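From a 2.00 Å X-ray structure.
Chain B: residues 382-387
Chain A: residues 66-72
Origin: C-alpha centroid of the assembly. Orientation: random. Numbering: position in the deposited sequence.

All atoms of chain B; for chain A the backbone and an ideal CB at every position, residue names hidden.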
# COMPACT_ATOMS: atom_id res chain seq x y z
N THR B 382 5.94 15.00 -13.28
CA THR B 382 6.64 14.37 -12.15
C THR B 382 5.98 13.07 -11.70
O THR B 382 4.84 12.77 -12.04
CB THR B 382 6.65 15.38 -10.97
OG1 THR B 382 5.30 15.65 -10.56
CG2 THR B 382 7.25 16.71 -11.43
N PHE B 383 6.74 12.24 -10.99
CA PHE B 383 6.22 11.01 -10.42
C PHE B 383 5.21 11.21 -9.29
O PHE B 383 4.23 10.45 -9.19
CB PHE B 383 7.38 10.12 -9.96
CG PHE B 383 8.26 9.69 -11.10
CD1 PHE B 383 7.87 8.65 -11.91
CD2 PHE B 383 9.47 10.32 -11.36
CE1 PHE B 383 8.66 8.25 -12.97
CE2 PHE B 383 10.27 9.93 -12.42
CZ PHE B 383 9.84 8.89 -13.23
N VAL B 384 5.51 12.19 -8.45
CA VAL B 384 4.68 12.58 -7.29
C VAL B 384 4.05 13.92 -7.62
O VAL B 384 4.74 14.84 -8.04
CB VAL B 384 5.50 12.64 -6.08
CG1 VAL B 384 4.75 13.37 -4.90
CG2 VAL B 384 6.02 11.12 -5.71
N GLN B 385 2.73 14.01 -7.50
CA GLN B 385 2.03 15.16 -8.00
C GLN B 385 2.31 16.39 -7.20
O GLN B 385 2.05 16.47 -6.00
CB GLN B 385 0.52 14.91 -8.06
CG GLN B 385 -0.25 16.07 -8.76
CD GLN B 385 -1.69 16.07 -8.32
OE1 GLN B 385 -1.98 16.36 -7.18
NE2 GLN B 385 -2.59 15.69 -9.23
N GLY B 386 2.90 17.37 -7.89
CA GLY B 386 3.31 18.61 -7.21
C GLY B 386 4.67 18.57 -6.52
O GLY B 386 5.01 19.55 -5.87
N ALA B 387 5.43 17.47 -6.63
CA ALA B 387 6.75 17.35 -5.95
C ALA B 387 7.73 18.31 -6.64
O ALA B 387 7.96 18.20 -7.84
CB ALA B 387 7.28 15.89 -6.01
N UNK A 66 -3.65 8.19 -5.41
CA UNK A 66 -3.20 9.56 -5.63
C UNK A 66 -1.92 9.82 -4.83
O UNK A 66 -1.63 9.10 -3.85
CB UNK A 66 -4.29 10.56 -5.24
N UNK A 67 -1.16 10.83 -5.27
CA UNK A 67 0.09 11.22 -4.63
C UNK A 67 0.13 12.71 -4.45
O UNK A 67 -0.71 13.42 -4.99
CB UNK A 67 1.30 10.75 -5.44
N UNK A 68 1.14 13.18 -3.73
CA UNK A 68 1.41 14.60 -3.58
C UNK A 68 0.16 15.32 -3.14
O UNK A 68 -0.54 14.87 -2.26
CB UNK A 68 1.94 15.20 -4.88
N UNK A 69 -0.13 16.42 -3.83
CA UNK A 69 -1.25 17.31 -3.51
C UNK A 69 -2.58 16.63 -3.59
O UNK A 69 -3.52 17.07 -2.92
CB UNK A 69 -1.25 18.52 -4.45
N UNK A 70 -2.68 15.60 -4.43
CA UNK A 70 -3.92 14.89 -4.60
C UNK A 70 -4.93 15.73 -5.38
O UNK A 70 -6.15 15.52 -5.25
CB UNK A 70 -4.49 14.49 -3.24
N UNK A 71 -4.48 16.68 -6.21
CA UNK A 71 -5.43 17.43 -7.05
C UNK A 71 -6.23 16.45 -7.90
O UNK A 71 -5.66 15.52 -8.50
CB UNK A 71 -4.70 18.44 -7.94
N UNK A 72 -7.54 16.67 -7.96
CA UNK A 72 -8.44 15.85 -8.79
C UNK A 72 -8.36 14.32 -8.53
O UNK A 72 -8.26 13.50 -9.48
CB UNK A 72 -8.13 16.12 -10.26

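Position 66 sets little constraint. Its CA-to-CB bond runs sideways and no atom of this stretch of chain B lies within 5.5 Å of the ideal CB, so many side chains would fit. The deposited residue is Ser66(A), which makes no contact with Val384(B) or its neighbours.

Position 67 is more telling. CA-to-CB points toward chain B, and the ideal CB sits 4.1 Å from Gln385(B) N, a backbone donor, and 4.8 Å from Phe383(B) O, an acceptor. A short polar side chain could reach the donor, which favours one able to accept: serine or threonine. It is Ser67(A), in rotamer p. Gln385(B) N donates to Ser67(A) OG at 2.9 Å, while a water lies 2.6 Å from Ser67(A) OG and gives its proton to Phe383(B) O at 2.9 Å, so the hydroxyl accepts directly from Gln385(B) N and reaches Phe383(B) O through the water.

At 68 two arguments agree. Phi is +51°, which favours glycine, and an ideal CB would clash with Gln385(B) O at 1.7 Å. Gly68(A) instead brings its CA to 3.1 Å from Gln385(B) O in a CA-H...O contact, at the second position of a type II' turn that the N of position 70 closes on Ser67(A) O at 3.0 Å.

Position 69 offers its backbone first: the N of position 69 lies 3.1 Å from Gln385(B) O and can donate to it with any residue but proline. The CB leaves sideways, 5.3 Å from Gly386(B) CA, where chain B has no side chain. A flat, broad residue suits that gap: tyrosine, phenylalanine, or perhaps histidine. The deposited Tyr69(A), rotamer m, makes that backbone hydrogen bond and sets its CE2 3.6 Å from Gly386(B) CA. A CB on that glycine would fall 2.4 Å from Tyr69(A) CD2, so bare backbone and ring fit each other.

An ideal CB at 70 would point away from chain B, and phi is +72°, so glycine is favoured by the backbone alone, though asparagine could be considered. Gly70(A) it is, its N 2.9 Å from Gln385(B) OE1.

At 71 the backbone again does the polar work, meeting the amide of Gln385(B) from both sides of its chemistry: the N of position 71 donates to Gln385(B) OE1 at 2.7 Å, and Gln385(B) NE2 donates to the O of position 71 at 3.2 Å, nearly straight. The sideways CB, 3.5 Å from that OE1, would tolerate many residues, though not proline, which lacks the N-H. Tyr71(A), rotamer m, adds packing beside the amide.

At position 72 no atom of this stretch of chain B lies within 5.5 Å of the ideal CB. Its positive phi of 55° suits asparagine or glycine, and Asn72(A) is found.

Chain A 66-72: SSGYGYN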
# COMPACT_ATOMS: atom_id res chain seq x y z
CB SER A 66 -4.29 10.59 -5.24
OG SER A 66 -4.79 10.33 -3.90
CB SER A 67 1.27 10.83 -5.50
OG SER A 67 1.33 11.58 -6.71
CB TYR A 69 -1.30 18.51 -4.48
CG TYR A 69 -0.14 19.44 -4.33
CD1 TYR A 69 0.44 19.65 -3.09
CD2 TYR A 69 0.35 20.15 -5.43
CE1 TYR A 69 1.50 20.52 -2.94
CE2 TYR A 69 1.42 21.03 -5.29
CZ TYR A 69 1.99 21.21 -4.03
OH TYR A 69 3.05 22.07 -3.81
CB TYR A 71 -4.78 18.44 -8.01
CG TYR A 71 -4.11 19.63 -7.37
CD1 TYR A 71 -4.67 20.26 -6.25
CD2 TYR A 71 -2.93 20.16 -7.90
CE1 TYR A 71 -4.05 21.37 -5.67
CE2 TYR A 71 -2.32 21.26 -7.34
CZ TYR A 71 -2.88 21.86 -6.22
OH TYR A 71 -2.24 22.96 -5.65
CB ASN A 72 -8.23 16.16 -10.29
CG ASN A 72 -9.32 15.56 -11.20
OD1 ASN A 72 -10.50 15.49 -10.82
ND2 ASN A 72 -8.92 15.15 -12.41
O HOH W 1 1.34 10.41 -9.06
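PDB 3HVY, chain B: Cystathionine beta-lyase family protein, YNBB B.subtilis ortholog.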